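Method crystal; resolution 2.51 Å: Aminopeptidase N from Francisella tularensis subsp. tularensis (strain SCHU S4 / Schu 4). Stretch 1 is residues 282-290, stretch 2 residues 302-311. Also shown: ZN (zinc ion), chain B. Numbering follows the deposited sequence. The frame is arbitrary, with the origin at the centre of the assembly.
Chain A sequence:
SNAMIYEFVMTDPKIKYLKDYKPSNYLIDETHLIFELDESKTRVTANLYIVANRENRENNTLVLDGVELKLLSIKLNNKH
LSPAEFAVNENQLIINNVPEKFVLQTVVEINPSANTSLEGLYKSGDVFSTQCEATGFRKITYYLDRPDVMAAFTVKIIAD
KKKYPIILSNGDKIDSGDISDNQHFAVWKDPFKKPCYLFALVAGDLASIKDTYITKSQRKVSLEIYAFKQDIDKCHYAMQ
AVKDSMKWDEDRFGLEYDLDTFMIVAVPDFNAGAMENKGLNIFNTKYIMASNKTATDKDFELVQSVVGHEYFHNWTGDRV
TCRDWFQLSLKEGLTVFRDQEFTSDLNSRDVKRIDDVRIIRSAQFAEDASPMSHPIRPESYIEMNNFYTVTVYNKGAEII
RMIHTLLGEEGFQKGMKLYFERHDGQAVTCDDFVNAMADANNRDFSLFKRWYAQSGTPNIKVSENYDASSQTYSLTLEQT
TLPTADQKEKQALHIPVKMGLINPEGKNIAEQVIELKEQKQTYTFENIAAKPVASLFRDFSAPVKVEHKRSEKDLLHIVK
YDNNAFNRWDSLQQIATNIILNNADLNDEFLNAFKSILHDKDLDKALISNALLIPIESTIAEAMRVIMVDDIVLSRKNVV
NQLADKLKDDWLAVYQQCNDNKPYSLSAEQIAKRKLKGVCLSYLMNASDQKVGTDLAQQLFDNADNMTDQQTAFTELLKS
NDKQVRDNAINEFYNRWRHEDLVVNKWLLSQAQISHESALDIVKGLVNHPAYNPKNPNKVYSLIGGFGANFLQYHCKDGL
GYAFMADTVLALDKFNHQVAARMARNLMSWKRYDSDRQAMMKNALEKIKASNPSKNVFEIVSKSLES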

# COMPACT_ATOMS: atom_id res chain seq x y z
N ILE A 282 9.42 -2.30 -13.20
CA ILE A 282 8.44 -1.92 -14.20
C ILE A 282 7.25 -1.33 -13.46
O ILE A 282 6.82 -1.88 -12.44
N PHE A 283 6.74 -0.22 -13.97
CA PHE A 283 5.66 0.51 -13.33
C PHE A 283 4.61 0.90 -14.35
O PHE A 283 4.91 1.06 -15.53
N ASN A 284 3.39 1.06 -13.86
CA ASN A 284 2.35 1.78 -14.58
C ASN A 284 2.81 3.23 -14.64
O ASN A 284 3.34 3.74 -13.65
N THR A 285 2.61 3.90 -15.78
CA THR A 285 3.05 5.30 -15.92
C THR A 285 2.38 6.23 -14.91
O THR A 285 3.01 7.17 -14.43
N LYS A 286 1.12 5.97 -14.58
CA LYS A 286 0.37 6.86 -13.68
C LYS A 286 0.93 6.89 -12.26
O LYS A 286 0.67 7.85 -11.53
N TYR A 287 1.68 5.86 -11.86
CA TYR A 287 2.23 5.79 -10.51
C TYR A 287 3.60 6.46 -10.34
O TYR A 287 4.04 6.64 -9.20
N ILE A 288 4.28 6.82 -11.43
CA ILE A 288 5.60 7.49 -11.34
C ILE A 288 5.70 8.86 -12.03
O ILE A 288 6.77 9.48 -12.02
N MET A 289 4.61 9.35 -12.61
CA MET A 289 4.64 10.62 -13.34
C MET A 289 4.25 11.78 -12.43
O MET A 289 3.33 11.66 -11.62
N ALA A 290 4.95 12.90 -12.58
CA ALA A 290 4.61 14.11 -11.85
C ALA A 290 5.22 15.34 -12.51
O ALA A 290 6.42 15.37 -12.76
N LEU A 302 3.71 9.91 -2.98
CA LEU A 302 3.35 8.56 -3.41
C LEU A 302 4.32 8.02 -4.46
O LEU A 302 4.70 6.85 -4.39
N VAL A 303 4.71 8.87 -5.41
CA VAL A 303 5.73 8.51 -6.41
C VAL A 303 7.02 8.08 -5.73
O VAL A 303 7.65 7.10 -6.12
N GLN A 304 7.41 8.84 -4.71
CA GLN A 304 8.58 8.54 -3.90
C GLN A 304 8.45 7.18 -3.21
O GLN A 304 9.36 6.36 -3.28
N SER A 305 7.31 6.98 -2.55
CA SER A 305 7.00 5.74 -1.81
C SER A 305 6.98 4.50 -2.71
O SER A 305 7.48 3.44 -2.34
N VAL A 306 6.36 4.67 -3.87
CA VAL A 306 6.26 3.62 -4.88
C VAL A 306 7.65 3.19 -5.36
O VAL A 306 8.00 2.01 -5.30
N VAL A 307 8.43 4.16 -5.83
CA VAL A 307 9.78 3.90 -6.31
C VAL A 307 10.61 3.31 -5.18
O VAL A 307 11.35 2.34 -5.37
N GLY A 308 10.50 3.91 -3.99
CA GLY A 308 11.19 3.42 -2.81
C GLY A 308 10.93 1.95 -2.59
O GLY A 308 11.85 1.14 -2.59
N HIS A 309 9.65 1.61 -2.42
CA HIS A 309 9.24 0.25 -2.09
C HIS A 309 9.86 -0.79 -3.01
O HIS A 309 10.37 -1.81 -2.55
N GLU A 310 9.81 -0.53 -4.31
CA GLU A 310 10.31 -1.50 -5.28
C GLU A 310 11.84 -1.59 -5.22
O GLU A 310 12.39 -2.68 -5.39
N TYR A 311 12.53 -0.47 -4.99
CA TYR A 311 13.99 -0.50 -4.84
C TYR A 311 14.41 -1.33 -3.62
O TYR A 311 15.41 -2.05 -3.66

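The contact between these stretches is apolar: no hydrogen bond crosses it, and a short strand, 282-284, with the turn that follows is laid against one side of helix 302-311. Ile282 begins the walk facing away from the helix, as alternation along a strand requires, and its m, t side chain makes no contact there. Phe283 turns toward it. With chi1 m and chi2 at 85°, its ring reaches three helical residues: CE2 lies 3.4 Å from Val306 CG1 and 3.6 Å from Glu310 CG, while CZ comes within 4.2 Å of Val307 CA. A flat, wide side chain suits this place, because it can span successive turns of the helix. Glu310, m at chi1 and chi2, offers the ring its aliphatic portion, leaving the carboxylate beyond that contact.

Asn284, Thr285 and Lys286 lie out of reach of the helix. Asn284 O accepts a hydrogen bond from Tyr287 N at 3.2 Å, and Thr285 O accepts one from Ile288 N at 3.3 Å; these bonds lie within the turn that leads to Tyr287 and Ile288. Tyr287 (chi1 m) sends its ring away and contributes nearer atoms: CB is 4.4 Å from Val306 CG1, and the carbonyl O is 3.5 Å from Val303 CG2. Ile288, p and t, sets its CG2 4.2 Å from Val307 CG2 and 4.5 Å from Val306 CG1. The three valines all adopt chi1 t, and their short, branched side chains present methyl groups to stretch 1; the CA atoms of Ile288 and Val303 are 5.0 Å apart. The CA-to-CB bond of Met289 points away from the helix, but its carbonyl O stays 4.0 Å from Val303 CG2. Ala290 CB points toward the helix without making contact.

His309, chi1 t, takes no part in this packing; its NE2 binds ZN at 2.2 Å, alongside three ligand atoms from elsewhere in the structure.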

# COMPACT_ATOMS: atom_id res chain seq x y z
CB ILE A 282 8.01 -3.11 -15.08
CG1 ILE A 282 9.24 -3.75 -15.75
CG2 ILE A 282 7.01 -2.67 -16.16
CD1 ILE A 282 8.91 -4.82 -16.77
CB PHE A 283 6.17 1.81 -12.69
CG PHE A 283 7.18 1.62 -11.60
CD1 PHE A 283 8.53 1.48 -11.90
CD2 PHE A 283 6.79 1.63 -10.26
CE1 PHE A 283 9.47 1.32 -10.89
CE2 PHE A 283 7.73 1.47 -9.25
CZ PHE A 283 9.07 1.31 -9.56
CB ASN A 284 1.03 1.67 -13.82
CG ASN A 284 -0.18 1.95 -14.68
OD1 ASN A 284 -0.18 2.84 -15.54
ND2 ASN A 284 -1.23 1.18 -14.46
CB THR A 285 2.82 5.87 -17.33
OG1 THR A 285 1.54 5.47 -17.83
CG2 THR A 285 3.91 5.39 -18.28
CB LYS A 286 -1.12 6.50 -13.65
CG LYS A 286 -1.48 5.18 -12.99
CD LYS A 286 -2.97 5.10 -12.70
CE LYS A 286 -3.36 3.71 -12.22
NZ LYS A 286 -4.69 3.69 -11.55
CB TYR A 287 2.31 4.33 -10.01
CG TYR A 287 0.96 3.67 -9.77
CD1 TYR A 287 -0.04 4.31 -9.02
CD2 TYR A 287 0.68 2.40 -10.27
CE1 TYR A 287 -1.26 3.71 -8.79
CE2 TYR A 287 -0.55 1.79 -10.05
CZ TYR A 287 -1.51 2.45 -9.31
OH TYR A 287 -2.73 1.85 -9.09
CB ILE A 288 6.74 6.58 -11.86
CG1 ILE A 288 6.59 6.30 -13.36
CG2 ILE A 288 6.78 5.27 -11.08
CD1 ILE A 288 7.77 5.55 -13.93
CB MET A 289 3.71 10.57 -14.55
CG MET A 289 4.29 9.83 -15.75
SD MET A 289 3.38 10.14 -17.28
CE MET A 289 1.69 9.85 -16.76
CB ALA A 290 5.07 14.00 -10.40
CB LEU A 302 1.92 8.53 -3.95
CG LEU A 302 0.83 8.68 -2.87
CD1 LEU A 302 -0.52 9.02 -3.50
CD2 LEU A 302 0.73 7.41 -2.03
CB VAL A 303 6.04 9.69 -7.36
CG1 VAL A 303 7.32 9.45 -8.16
CG2 VAL A 303 4.87 9.94 -8.31
CB GLN A 304 8.78 9.64 -2.85
CG GLN A 304 10.13 9.60 -2.14
CD GLN A 304 10.15 10.45 -0.88
OE1 GLN A 304 9.27 10.35 -0.02
NE2 GLN A 304 11.17 11.29 -0.76
CB SER A 305 5.63 5.87 -1.13
OG SER A 305 5.22 4.64 -0.57
CB VAL A 306 5.39 4.10 -6.07
CG1 VAL A 306 5.56 3.21 -7.28
CG2 VAL A 306 3.92 4.18 -5.66
CB VAL A 307 10.45 5.19 -6.84
CG1 VAL A 307 11.93 4.96 -7.14
CG2 VAL A 307 9.73 5.71 -8.08
CB HIS A 309 7.71 0.15 -2.15
CG HIS A 309 7.19 -1.24 -1.95
ND1 HIS A 309 6.62 -1.66 -0.77
CD2 HIS A 309 7.16 -2.30 -2.79
CE1 HIS A 309 6.25 -2.93 -0.89
NE2 HIS A 309 6.57 -3.34 -2.11
CB GLU A 310 9.83 -1.17 -6.70
CG GLU A 310 8.31 -1.12 -6.88
CD GLU A 310 7.58 -2.38 -6.44
OE1 GLU A 310 8.14 -3.49 -6.55
OE2 GLU A 310 6.42 -2.27 -5.98
CB TYR A 311 14.60 0.92 -4.76
CG TYR A 311 16.09 0.88 -4.46
CD1 TYR A 311 17.02 0.60 -5.46
CD2 TYR A 311 16.57 1.07 -3.15
CE1 TYR A 311 18.38 0.54 -5.18
CE2 TYR A 311 17.93 1.00 -2.87
CZ TYR A 311 18.83 0.73 -3.88
OH TYR A 311 20.18 0.67 -3.61
ZN ZN B . 6.26 -5.30 -2.95